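Side-chain contacts in uncharacterized protein (Legionella pneumophila subsp. pneumophila, PDB 5T2X), which is of unknown function, belongs to the DUF5630 family and folds as an array of consecutive alpha-helices without any strand: residues W141-Y146 against A184-A189; A134-S139 against Y173-K178; E106-E109 against P114-D117; S193-L198 against N256-K261. One frame throughout, in Å; residues are numbered along the deposited sequence.

Contact 1 of 4, residues W141-Y146 against A184-A189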
loop_
_atom_site.group_PDB
_atom_site.type_symbol
_atom_site.label_atom_id
_atom_site.label_comp_id
_atom_site.label_asym_id
_atom_site.label_seq_id
_atom_site.Cartn_x
_atom_site.Cartn_y
_atom_site.Cartn_z
ATOM N N TRP A 141 5.787 -12.621 1.817
ATOM C CA TRP A 141 5.429 -13.936 1.293
ATOM C C TRP A 141 6.364 -14.355 0.167
ATOM O O TRP A 141 6.859 -15.486 0.142
ATOM C CB TRP A 141 3.976 -13.921 0.818
ATOM C CG TRP A 141 3.607 -15.057 -0.085
ATOM C CD1 TRP A 141 3.392 -16.356 0.275
ATOM C CD2 TRP A 141 3.383 -14.991 -1.500
ATOM N NE1 TRP A 141 3.060 -17.104 -0.828
ATOM C CE2 TRP A 141 3.046 -16.290 -1.930
ATOM C CE3 TRP A 141 3.439 -13.960 -2.443
ATOM C CZ2 TRP A 141 2.768 -16.586 -3.263
ATOM C CZ3 TRP A 141 3.162 -14.257 -3.767
ATOM C CH2 TRP A 141 2.830 -15.558 -4.164
ATOM N N ALA A 142 6.621 -13.448 -0.779
ATOM C CA ALA A 142 7.495 -13.789 -1.894
ATOM C C ALA A 142 8.945 -13.924 -1.450
ATOM O O ALA A 142 9.698 -14.714 -2.032
ATOM C CB ALA A 142 7.367 -12.745 -3.002
ATOM N N TYR A 143 9.354 -13.177 -0.421
ATOM C CA TYR A 143 10.730 -13.279 0.054
ATOM C C TYR A 143 10.989 -14.630 0.708
ATOM O O TYR A 143 12.049 -15.232 0.501
ATOM C CB TYR A 143 11.045 -12.146 1.029
ATOM C CG TYR A 143 12.446 -12.223 1.592
ATOM C CD1 TYR A 143 13.543 -11.868 0.818
ATOM C CD2 TYR A 143 12.674 -12.659 2.891
ATOM C CE1 TYR A 143 14.828 -11.940 1.322
ATOM C CE2 TYR A 143 13.957 -12.732 3.406
ATOM C CZ TYR A 143 15.029 -12.372 2.617
ATOM O OH TYR A 143 16.308 -12.441 3.119
ATOM N N GLU A 144 10.038 -15.118 1.507
ATOM C CA GLU A 144 10.200 -16.432 2.120
ATOM C C GLU A 144 10.188 -17.534 1.069
ATOM O O GLU A 144 10.896 -18.538 1.211
ATOM C CB GLU A 144 9.109 -16.663 3.165
ATOM C CG GLU A 144 9.176 -15.709 4.351
ATOM C CD GLU A 144 10.473 -15.831 5.134
ATOM O OE1 GLU A 144 11.044 -16.942 5.185
ATOM O OE2 GLU A 144 10.927 -14.812 5.696
ATOM N N LYS A 145 9.389 -17.367 0.011
ATOM C CA LYS A 145 9.444 -18.296 -1.114
ATOM C C LYS A 145 10.821 -18.274 -1.765
ATOM O O LYS A 145 11.396 -19.324 -2.072
ATOM C CB LYS A 145 8.366 -17.942 -2.141
ATOM C CG LYS A 145 6.939 -18.142 -1.664
ATOM C CD LYS A 145 6.476 -19.564 -1.893
ATOM C CE LYS A 145 5.040 -19.756 -1.442
ATOM N NZ LYS A 145 4.574 -21.154 -1.656
ATOM N N TYR A 146 11.362 -17.075 -1.984
ATOM C CA TYR A 146 12.697 -16.953 -2.557
ATOM C C TYR A 146 13.752 -17.517 -1.615
ATOM O O TYR A 146 14.696 -18.183 -2.055
ATOM C CB TYR A 146 12.983 -15.486 -2.885
ATOM C CG TYR A 146 14.407 -15.196 -3.300
ATOM C CD1 TYR A 146 14.955 -15.782 -4.433
ATOM C CD2 TYR A 146 15.196 -14.316 -2.572
ATOM C CE1 TYR A 146 16.254 -15.512 -4.819
ATOM C CE2 TYR A 146 16.494 -14.039 -2.949
ATOM C CZ TYR A 146 17.018 -14.639 -4.075
ATOM O OH TYR A 146 18.309 -14.366 -4.455
ATOM N N ALA A 184 19.985 -8.546 -0.503
ATOM C CA ALA A 184 21.443 -8.521 -0.465
ATOM C C ALA A 184 22.001 -9.590 0.464
ATOM O O ALA A 184 23.101 -10.103 0.226
ATOM C CB ALA A 184 21.934 -7.140 -0.033
ATOM N N ILE A 185 21.265 -9.936 1.522
ATOM C CA ILE A 185 21.725 -10.962 2.455
ATOM C C ILE A 185 21.852 -12.307 1.753
ATOM O O ILE A 185 22.799 -13.065 1.996
ATOM C CB ILE A 185 20.775 -11.042 3.668
ATOM C CG1 ILE A 185 20.781 -9.721 4.439
ATOM C CG2 ILE A 185 21.161 -12.194 4.581
ATOM C CD1 ILE A 185 22.150 -9.310 4.936
ATOM N N LEU A 186 20.911 -12.621 0.867
ATOM C CA LEU A 186 20.894 -13.897 0.165
ATOM C C LEU A 186 21.628 -13.856 -1.170
ATOM O O LEU A 186 21.658 -14.870 -1.874
ATOM C CB LEU A 186 19.448 -14.352 -0.063
ATOM C CG LEU A 186 18.571 -14.454 1.187
ATOM C CD1 LEU A 186 17.145 -14.836 0.818
ATOM C CD2 LEU A 186 19.159 -15.449 2.177
ATOM N N SER A 187 22.214 -12.721 -1.533
ATOM C CA SER A 187 22.891 -12.586 -2.812
ATOM C C SER A 187 24.386 -12.838 -2.662
ATOM O O SER A 187 24.981 -12.574 -1.613
ATOM C CB SER A 187 22.657 -11.195 -3.403
ATOM O OG SER A 187 23.383 -11.022 -4.607
ATOM N N ASN A 188 24.989 -13.362 -3.728
ATOM C CA ASN A 188 26.428 -13.575 -3.772
ATOM C C ASN A 188 27.185 -12.381 -4.339
ATOM O O ASN A 188 28.410 -12.317 -4.189
ATOM C CB ASN A 188 26.751 -14.831 -4.589
ATOM C CG ASN A 188 26.321 -16.105 -3.887
ATOM O OD1 ASN A 188 26.497 -16.251 -2.676
ATOM N ND2 ASN A 188 25.747 -17.034 -4.643
ATOM N N ALA A 189 26.492 -11.444 -4.981
ATOM C CA ALA A 189 27.068 -10.169 -5.412
ATOM C C ALA A 189 26.157 -9.051 -4.924
ATOM O O ALA A 189 25.484 -8.381 -5.716
ATOM C CB ALA A 189 27.245 -10.121 -6.931
#
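The rings of Tyr-143 and Tyr-146 converge on one methyl group, CD1 of Leu-186, which meets both rings obliquely. On the Tyr-143 side CD1 is 3.4 Å from OH and 3.7 Å from CZ, so the leucine sits beside the phenol end of the ring. The Tyr-146 ring slides past the leucine in the opposite sense, its CE2 lying 3.9 Å from CD1. With CG anti to the backbone N in both tyrosines (chi1 178° and 172°), the two rings reach out from the helix together and receive the methyl between them. The Tyr-143 hydroxyl is fixed by a hydrogen bond to the carbonyl O of Asn-182, so Tyr-143 engages the last turn of helix 169-185 and the residue after it by both a polar and an apolar contact. Just beyond Leu-186 the chain makes an ST turn, in which Ser-187 OG accepts from Ala-189 N at 3.2 Å. This small apolar contact lies at the surface and ties the C-terminal part of helix 132-147 to segment 184-189. Helix 153-167 touches Tyr-143 through Thr-157 and Tyr-146 through Ser-154, while helix 191-207 packs against Ala-184.

Contact 2 of 4, residues A134-S139 against Y173-K178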
loop_
_atom_site.group_PDB
_atom_site.type_symbol
_atom_site.label_atom_id
_atom_site.label_comp_id
_atom_site.label_asym_id
_atom_site.label_seq_id
_atom_site.Cartn_x
_atom_site.Cartn_y
_atom_site.Cartn_z
ATOM N N ALA A 134 -1.023 -4.768 2.086
ATOM C CA ALA A 134 -0.983 -5.929 1.205
ATOM C C ALA A 134 0.370 -6.048 0.516
ATOM O O ALA A 134 0.956 -7.136 0.463
ATOM C CB ALA A 134 -2.106 -5.846 0.174
ATOM N N TYR A 135 0.877 -4.938 -0.028
ATOM C CA TYR A 135 2.193 -4.960 -0.660
ATOM C C TYR A 135 3.273 -5.376 0.331
ATOM O O TYR A 135 4.189 -6.130 -0.018
ATOM C CB TYR A 135 2.513 -3.589 -1.257
ATOM C CG TYR A 135 1.790 -3.294 -2.552
ATOM C CD1 TYR A 135 1.576 -4.292 -3.493
ATOM C CD2 TYR A 135 1.320 -2.015 -2.833
ATOM C CE1 TYR A 135 0.916 -4.027 -4.682
ATOM C CE2 TYR A 135 0.659 -1.741 -4.019
ATOM C CZ TYR A 135 0.459 -2.750 -4.938
ATOM O OH TYR A 135 -0.197 -2.484 -6.119
ATOM N N ASN A 136 3.178 -4.900 1.574
ATOM C CA ASN A 136 4.156 -5.279 2.588
ATOM C C ASN A 136 4.067 -6.766 2.907
ATOM O O ASN A 136 5.089 -7.459 2.978
ATOM C CB ASN A 136 3.946 -4.445 3.853
ATOM C CG ASN A 136 4.970 -4.748 4.927
ATOM O OD1 ASN A 136 6.117 -5.079 4.632
ATOM N ND2 ASN A 136 4.556 -4.643 6.184
ATOM N N SER A 137 2.849 -7.276 3.095
ATOM C CA SER A 137 2.679 -8.684 3.444
ATOM C C SER A 137 3.006 -9.593 2.264
ATOM O O SER A 137 3.588 -10.668 2.446
ATOM C CB SER A 137 1.254 -8.928 3.939
ATOM O OG SER A 137 1.074 -10.276 4.337
ATOM N N LEU A 138 2.645 -9.179 1.046
ATOM C CA LEU A 138 2.950 -9.993 -0.126
ATOM C C LEU A 138 4.448 -10.046 -0.404
ATOM O O LEU A 138 4.950 -11.079 -0.863
ATOM C CB LEU A 138 2.202 -9.466 -1.350
ATOM C CG LEU A 138 0.719 -9.825 -1.446
ATOM C CD1 LEU A 138 0.072 -9.110 -2.618
ATOM C CD2 LEU A 138 0.545 -11.331 -1.574
ATOM N N SER A 139 5.173 -8.956 -0.143
ATOM C CA SER A 139 6.620 -8.980 -0.336
ATOM C C SER A 139 7.298 -9.910 0.661
ATOM O O SER A 139 8.295 -10.557 0.322
ATOM C CB SER A 139 7.200 -7.568 -0.230
ATOM O OG SER A 139 7.044 -7.046 1.077
ATOM N N TYR A 173 8.998 3.663 0.116
ATOM C CA TYR A 173 10.421 3.593 -0.197
ATOM C C TYR A 173 11.213 2.927 0.920
ATOM O O TYR A 173 12.248 2.305 0.656
ATOM C CB TYR A 173 10.968 4.990 -0.491
ATOM C CG TYR A 173 10.653 5.459 -1.892
ATOM C CD1 TYR A 173 11.491 5.146 -2.952
ATOM C CD2 TYR A 173 9.506 6.195 -2.158
ATOM C CE1 TYR A 173 11.203 5.561 -4.239
ATOM C CE2 TYR A 173 9.211 6.617 -3.440
ATOM C CZ TYR A 173 10.062 6.295 -4.476
ATOM O OH TYR A 173 9.773 6.712 -5.754
ATOM N N LEU A 174 10.749 3.037 2.167
ATOM C CA LEU A 174 11.390 2.288 3.242
ATOM C C LEU A 174 11.185 0.790 3.070
ATOM O O LEU A 174 12.080 0.000 3.399
ATOM C CB LEU A 174 10.862 2.752 4.600
ATOM C CG LEU A 174 11.417 4.086 5.105
ATOM C CD1 LEU A 174 10.873 4.408 6.488
ATOM C CD2 LEU A 174 12.937 4.057 5.119
ATOM N N LEU A 175 10.023 0.379 2.557
ATOM C CA LEU A 175 9.805 -1.032 2.259
ATOM C C LEU A 175 10.727 -1.503 1.140
ATOM O O LEU A 175 11.320 -2.584 1.230
ATOM C CB LEU A 175 8.340 -1.273 1.889
ATOM C CG LEU A 175 7.994 -2.673 1.378
ATOM C CD1 LEU A 175 8.281 -3.725 2.438
ATOM C CD2 LEU A 175 6.541 -2.740 0.931
ATOM N N PHE A 176 10.858 -0.701 0.078
ATOM C CA PHE A 176 11.791 -1.031 -0.994
ATOM C C PHE A 176 13.221 -1.083 -0.475
ATOM O O PHE A 176 14.004 -1.952 -0.875
ATOM C CB PHE A 176 11.664 -0.006 -2.121
ATOM C CG PHE A 176 12.373 -0.396 -3.391
ATOM C CD1 PHE A 176 13.711 -0.086 -3.583
ATOM C CD2 PHE A 176 11.694 -1.054 -4.402
ATOM C CE1 PHE A 176 14.360 -0.437 -4.756
ATOM C CE2 PHE A 176 12.336 -1.406 -5.577
ATOM C CZ PHE A 176 13.671 -1.098 -5.754
ATOM N N TYR A 177 13.577 -0.161 0.420
ATOM C CA TYR A 177 14.917 -0.157 0.998
ATOM C C TYR A 177 15.165 -1.417 1.817
ATOM O O TYR A 177 16.205 -2.071 1.674
ATOM C CB TYR A 177 15.107 1.102 1.850
ATOM C CG TYR A 177 15.957 0.910 3.087
ATOM C CD1 TYR A 177 17.344 0.864 3.005
ATOM C CD2 TYR A 177 15.371 0.791 4.342
ATOM C CE1 TYR A 177 18.122 0.691 4.137
ATOM C CE2 TYR A 177 16.141 0.619 5.477
ATOM C CZ TYR A 177 17.514 0.572 5.370
ATOM O OH TYR A 177 18.279 0.401 6.500
ATOM N N LYS A 178 14.212 -1.781 2.679
ATOM C CA LYS A 178 14.369 -2.986 3.484
ATOM C C LYS A 178 14.341 -4.243 2.624
ATOM O O LYS A 178 15.025 -5.223 2.940
ATOM C CB LYS A 178 13.280 -3.047 4.556
ATOM C CG LYS A 178 13.500 -4.129 5.601
ATOM C CD LYS A 178 14.814 -3.917 6.337
ATOM C CE LYS A 178 15.065 -5.017 7.356
ATOM N NZ LYS A 178 16.341 -4.807 8.095
#
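Leu-175 is the side chain that bridges the gap to Asn-136 and Ser-139, between two nearly parallel helices of an all-helical array. The short segments of helices 132-147 and 169-185 run 7° apart, their axes 11.1 Å from each other. Helix 153-167 lies between them in the chain, a succession of helices that is probably of the alpha-solenoid kind.

The apolar part of the contact belongs to the two leucine methyl groups. A chi1 of 172° turns the Leu-175 side chain away from its own backbone N and carries the forked end out across the groove. CD2 rests on the opposite backbone, 3.9 Å from Asn-136 CA, and CD1 faces the polar side chains there. The latter encounters are van der Waals contacts: CD1 is 3.4 Å from Asn-136 OD1 and 3.8 Å from Ser-139 OG. The Asn-136 side chain passes the leucine at a slant instead of meeting it head on.

The hydroxyls of Tyr-135 and Ser-139 have partners on or next to their own helix. Tyr-135 turns its ring away from Leu-175 and its OH is hydrogen-bonded to His-130 ND1. Ser-139, a buried residue beside the leucine methyl CD1, donates from OG back to its own helix: Asn-136 O receives this bond at 2.8 Å, with the donor 36° out of the carbonyl plane.

Contact 3 of 4, residues E106-E109 against P114-D117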
loop_
_atom_site.group_PDB
_atom_site.type_symbol
_atom_site.label_atom_id
_atom_site.label_comp_id
_atom_site.label_asym_id
_atom_site.label_seq_id
_atom_site.Cartn_x
_atom_site.Cartn_y
_atom_site.Cartn_z
ATOM N N GLU A 106 -8.246 -12.305 8.840
ATOM C CA GLU A 106 -9.179 -13.285 9.384
ATOM C C GLU A 106 -8.955 -14.664 8.777
ATOM O O GLU A 106 -9.134 -15.676 9.464
ATOM C CB GLU A 106 -10.623 -12.835 9.154
ATOM C CG GLU A 106 -10.999 -11.550 9.872
ATOM C CD GLU A 106 -12.467 -11.198 9.710
ATOM O OE1 GLU A 106 -13.233 -12.052 9.218
ATOM O OE2 GLU A 106 -12.856 -10.065 10.072
ATOM N N CYS A 107 -8.576 -14.728 7.498
ATOM C CA CYS A 107 -8.310 -16.021 6.876
ATOM C C CYS A 107 -7.107 -16.702 7.513
ATOM O O CYS A 107 -7.100 -17.925 7.691
ATOM C CB CYS A 107 -8.098 -15.852 5.371
ATOM S SG CYS A 107 -9.609 -15.562 4.425
ATOM N N ARG A 108 -6.076 -15.927 7.862
ATOM C CA ARG A 108 -4.919 -16.507 8.535
ATOM C C ARG A 108 -5.291 -17.029 9.916
ATOM O O ARG A 108 -4.794 -18.076 10.345
ATOM C CB ARG A 108 -3.791 -15.480 8.641
ATOM C CG ARG A 108 -2.600 -15.975 9.455
ATOM C CD ARG A 108 -1.469 -14.962 9.505
ATOM N NE ARG A 108 -0.920 -14.682 8.183
ATOM C CZ ARG A 108 0.277 -14.143 7.973
ATOM N NH1 ARG A 108 1.057 -13.835 9.000
ATOM N NH2 ARG A 108 0.699 -13.920 6.735
ATOM N N GLU A 109 -6.171 -16.313 10.623
ATOM C CA GLU A 109 -6.608 -16.763 11.939
ATOM C C GLU A 109 -7.336 -18.100 11.855
ATOM O O GLU A 109 -7.212 -18.940 12.752
ATOM C CB GLU A 109 -7.507 -15.705 12.580
ATOM C CG GLU A 109 -8.066 -16.098 13.940
ATOM C CD GLU A 109 -7.077 -15.874 15.067
ATOM O OE1 GLU A 109 -7.297 -14.946 15.874
ATOM O OE2 GLU A 109 -6.077 -16.619 15.144
ATOM N N PRO A 114 0.459 -19.192 8.109
ATOM C CA PRO A 114 0.612 -17.963 7.321
ATOM C C PRO A 114 0.511 -18.234 5.826
ATOM O O PRO A 114 0.981 -19.261 5.328
ATOM C CB PRO A 114 2.014 -17.464 7.699
ATOM C CG PRO A 114 2.392 -18.229 8.939
ATOM C CD PRO A 114 1.703 -19.547 8.811
ATOM N N PHE A 115 -0.118 -17.293 5.118
ATOM C CA PHE A 115 -0.167 -17.279 3.653
ATOM C C PHE A 115 -0.836 -18.533 3.088
ATOM O O PHE A 115 -0.307 -19.201 2.197
ATOM C CB PHE A 115 1.229 -17.083 3.056
ATOM C CG PHE A 115 1.896 -15.808 3.489
ATOM C CD1 PHE A 115 1.323 -14.579 3.195
ATOM C CD2 PHE A 115 3.093 -15.834 4.187
ATOM C CE1 PHE A 115 1.930 -13.401 3.595
ATOM C CE2 PHE A 115 3.706 -14.660 4.587
ATOM C CZ PHE A 115 3.124 -13.442 4.291
ATOM N N GLY A 116 -2.017 -18.843 3.611
ATOM C CA GLY A 116 -2.855 -19.848 2.993
ATOM C C GLY A 116 -3.449 -19.349 1.689
ATOM O O GLY A 116 -3.304 -18.188 1.302
ATOM N N ASP A 117 -4.138 -20.256 0.993
ATOM C CA ASP A 117 -4.728 -19.899 -0.294
ATOM C C ASP A 117 -5.782 -18.809 -0.140
ATOM O O ASP A 117 -5.876 -17.904 -0.978
ATOM C CB ASP A 117 -5.330 -21.136 -0.963
ATOM C CG ASP A 117 -4.273 -22.116 -1.433
ATOM O OD1 ASP A 117 -3.095 -21.713 -1.549
ATOM O OD2 ASP A 117 -4.622 -23.287 -1.695
#
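NH2 of Arg-108 is held between two kinds of partner: it stands over the face of the Phe-115 ring and forms a salt bridge with Glu-119 OE2. The nitrogen lies 3.3 Å above the ring plane and close to the ring centre, its nearest ring atom being CE1 of Phe-115 at 3.4 Å. CZ of Arg-108 is 4.7 Å from the ring centroid and 8° off the ring normal, a well-centred cation-pi interaction. Guanidinium and ring planes stand 78° apart, so the arginine meets the aromatic face with an edge of its flat group and not by stacking flat upon it.

Pro-114 covers one face of the guanidinium. Its CB lies over the centre of that face, 3.8 Å from Arg-108 CZ, while its CA is 3.7 Å from NE of Arg-108. The arginine chain is extended through its first two torsions and bends at the third (chi3 -62°), which swings the guanidinium along the proline and up to the phenylalanine. Glu-119 links both sides, because its OE1 accepts from the backbone N of Phe-115; its carboxylate probably helps balance the arginine charge.

Phe-115 itself has a left-handed helical backbone conformation, and Gly-116 follows as the N-cap of helix 117-128. The contact thus pins the connection after helix 91-111 back onto the last turn of that helix. From this loop the Phe-115 ring also packs on Leu-120 and Leu-123 of helix 117-128 and meets Trp-141 of helix 132-147.

Contact 4 of 4, residues S193-L198 against N256-K261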
loop_
_atom_site.group_PDB
_atom_site.type_symbol
_atom_site.label_atom_id
_atom_site.label_comp_id
_atom_site.label_asym_id
_atom_site.label_seq_id
_atom_site.Cartn_x
_atom_site.Cartn_y
_atom_site.Cartn_z
ATOM N N SER A 193 22.370 -4.599 -4.834
ATOM C CA SER A 193 21.226 -4.544 -3.931
ATOM C C SER A 193 21.409 -3.460 -2.876
ATOM O O SER A 193 20.456 -2.748 -2.537
ATOM C CB SER A 193 21.012 -5.908 -3.278
ATOM O OG SER A 193 20.869 -6.921 -4.258
ATOM N N TYR A 194 22.629 -3.310 -2.351
ATOM C CA TYR A 194 22.877 -2.268 -1.359
ATOM C C TYR A 194 22.828 -0.882 -1.989
ATOM O O TYR A 194 22.375 0.078 -1.354
ATOM C CB TYR A 194 24.222 -2.498 -0.675
ATOM C CG TYR A 194 24.201 -3.560 0.403
ATOM C CD1 TYR A 194 23.491 -3.367 1.581
ATOM C CD2 TYR A 194 24.910 -4.744 0.253
ATOM C CE1 TYR A 194 23.474 -4.331 2.571
ATOM C CE2 TYR A 194 24.903 -5.712 1.240
ATOM C CZ TYR A 194 24.183 -5.501 2.396
ATOM O OH TYR A 194 24.171 -6.463 3.380
ATOM N N GLN A 195 23.291 -0.755 -3.235
ATOM C CA GLN A 195 23.224 0.535 -3.916
ATOM C C GLN A 195 21.782 0.943 -4.181
ATOM O O GLN A 195 21.432 2.122 -4.063
ATOM C CB GLN A 195 24.020 0.483 -5.219
ATOM C CG GLN A 195 25.506 0.235 -5.022
ATOM C CD GLN A 195 26.228 -0.040 -6.325
ATOM O OE1 GLN A 195 27.264 -0.704 -6.344
ATOM N NE2 GLN A 195 25.682 0.470 -7.423
ATOM N N GLU A 196 20.930 -0.021 -4.544
ATOM C CA GLU A 196 19.510 0.274 -4.707
ATOM C C GLU A 196 18.839 0.549 -3.367
ATOM O O GLU A 196 17.902 1.352 -3.299
ATOM C CB GLU A 196 18.811 -0.881 -5.428
ATOM C CG GLU A 196 19.082 -0.937 -6.923
ATOM C CD GLU A 196 18.352 0.151 -7.689
ATOM O OE1 GLU A 196 17.222 0.504 -7.291
ATOM O OE2 GLU A 196 18.908 0.655 -8.687
ATOM N N ALA A 197 19.301 -0.105 -2.298
ATOM C CA ALA A 197 18.749 0.158 -0.974
ATOM C C ALA A 197 19.054 1.580 -0.524
ATOM O O ALA A 197 18.199 2.248 0.070
ATOM C CB ALA A 197 19.298 -0.849 0.036
ATOM N N LEU A 198 20.269 2.059 -0.800
ATOM C CA LEU A 198 20.650 3.408 -0.394
ATOM C C LEU A 198 19.798 4.456 -1.097
ATOM O O LEU A 198 19.318 5.406 -0.467
ATOM C CB LEU A 198 22.135 3.640 -0.682
ATOM C CG LEU A 198 22.670 5.048 -0.413
ATOM C CD1 LEU A 198 22.516 5.410 1.055
ATOM C CD2 LEU A 198 24.123 5.163 -0.849
ATOM N N ASN A 256 28.078 9.992 -5.004
ATOM C CA ASN A 256 27.540 11.208 -5.607
ATOM C C ASN A 256 26.500 10.893 -6.672
ATOM O O ASN A 256 25.534 11.647 -6.839
ATOM C CB ASN A 256 28.673 12.045 -6.203
ATOM C CG ASN A 256 29.602 12.607 -5.146
ATOM O OD1 ASN A 256 29.160 13.025 -4.075
ATOM N ND2 ASN A 256 30.897 12.615 -5.439
ATOM N N LYS A 257 26.673 9.787 -7.397
ATOM C CA LYS A 257 25.683 9.403 -8.396
ATOM C C LYS A 257 24.375 8.979 -7.740
ATOM O O LYS A 257 23.291 9.305 -8.236
ATOM C CB LYS A 257 26.237 8.281 -9.276
ATOM C CG LYS A 257 25.337 7.899 -10.443
ATOM C CD LYS A 257 25.159 9.057 -11.416
ATOM C CE LYS A 257 26.495 9.524 -11.977
ATOM N NZ LYS A 257 27.211 8.435 -12.699
ATOM N N ILE A 258 24.458 8.261 -6.618
ATOM C CA ILE A 258 23.251 7.798 -5.940
ATOM C C ILE A 258 22.535 8.961 -5.264
ATOM O O ILE A 258 21.304 9.067 -5.322
ATOM C CB ILE A 258 23.602 6.681 -4.939
ATOM C CG1 ILE A 258 24.152 5.459 -5.678
ATOM C CG2 ILE A 258 22.386 6.302 -4.107
ATOM C CD1 ILE A 258 24.583 4.331 -4.765
ATOM N N TYR A 259 23.290 9.852 -4.615
ATOM C CA TYR A 259 22.679 11.013 -3.973
ATOM C C TYR A 259 21.998 11.916 -4.995
ATOM O O TYR A 259 20.937 12.486 -4.719
ATOM C CB TYR A 259 23.731 11.795 -3.186
ATOM C CG TYR A 259 23.948 11.311 -1.768
ATOM C CD1 TYR A 259 24.833 10.278 -1.493
ATOM C CD2 TYR A 259 23.276 11.898 -0.703
ATOM C CE1 TYR A 259 25.039 9.837 -0.198
ATOM C CE2 TYR A 259 23.474 11.464 0.595
ATOM C CZ TYR A 259 24.357 10.433 0.842
ATOM O OH TYR A 259 24.560 9.996 2.132
ATOM N N ASP A 260 22.593 12.057 -6.181
ATOM C CA ASP A 260 21.987 12.893 -7.213
ATOM C C ASP A 260 20.728 12.247 -7.779
ATOM O O ASP A 260 19.743 12.940 -8.059
ATOM C CB ASP A 260 22.998 13.172 -8.326
ATOM C CG ASP A 260 24.080 14.148 -7.900
ATOM O OD1 ASP A 260 24.298 14.303 -6.679
ATOM O OD2 ASP A 260 24.713 14.758 -8.787
ATOM N N LYS A 261 20.741 10.923 -7.956
ATOM C CA LYS A 261 19.549 10.236 -8.443
ATOM C C LYS A 261 18.414 10.314 -7.429
ATOM O O LYS A 261 17.249 10.482 -7.805
ATOM C CB LYS A 261 19.874 8.779 -8.774
ATOM C CG LYS A 261 20.719 8.594 -10.026
ATOM C CD LYS A 261 21.110 7.136 -10.223
ATOM C CE LYS A 261 19.885 6.242 -10.345
ATOM N NZ LYS A 261 20.257 4.810 -10.516
#
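Leu-198 and Ile-258 point toward each other across the helix pair, their side chains set aslant and meeting through their branches. CD2 of Leu-198 touches CG2 of Ile-258 at 3.9 Å, and Leu-198 CG is equally near that methyl. The two branches of the isoleucine have different tasks: CG2 meets Leu-198, while the longer one runs out extended (chi2 177°) so that CD1 reaches Gln-195 and also stays near Leu-198 CD2. There CD1 lies 3.9 Å from Gln-195 CB and at the same distance from the carbonyl O of Gln-195, against the base of that side chain and the helix backbone. The amide end of Gln-195 extends beyond this patch, and its OE1 is hydrogen-bonded to Ser-191 OG.

Helix 237-248 adds Ile-241 and Thr-244 to the surroundings of Leu-198, and Leu-255 of helix 252-272 packs on the same leucine. Glu-196 and Lys-261 have opposite charges, but Glu-196 OE2 and Lys-261 NZ remain 4.7 Å apart, and the ion pair of Lys-261 with Glu-199 is long and weak. Cohesion between these segments of helices 191-207 and 252-272 therefore rests mainly on the buried Leu-198 and Ile-258, with the base of Gln-195, and any electrostatic contribution is probably modest.

How the contacts relate
From the N terminus, contact 3 comes first and closes a short loop, folding the connection after helix 91-111 back onto the end of that helix. Contacts 2 and 1 follow and cross: 134-139 and 141-146 open in sequence on helix 132-147. Their partners 173-178 and 184-189 answer in the same order, so helices 132-147 and 169-185 are joined at two levels with helix 153-167 in the intervening chain. Contact 4 begins after both have closed and spans a longer loop to bring helix 252-272 onto helix 191-207. Phe-115 connects contact 3 to Ser-137 and Trp-141; Ala-184 against Tyr-194, and Tyr-177 against Ala-197, continue the chain of packing into contact 4.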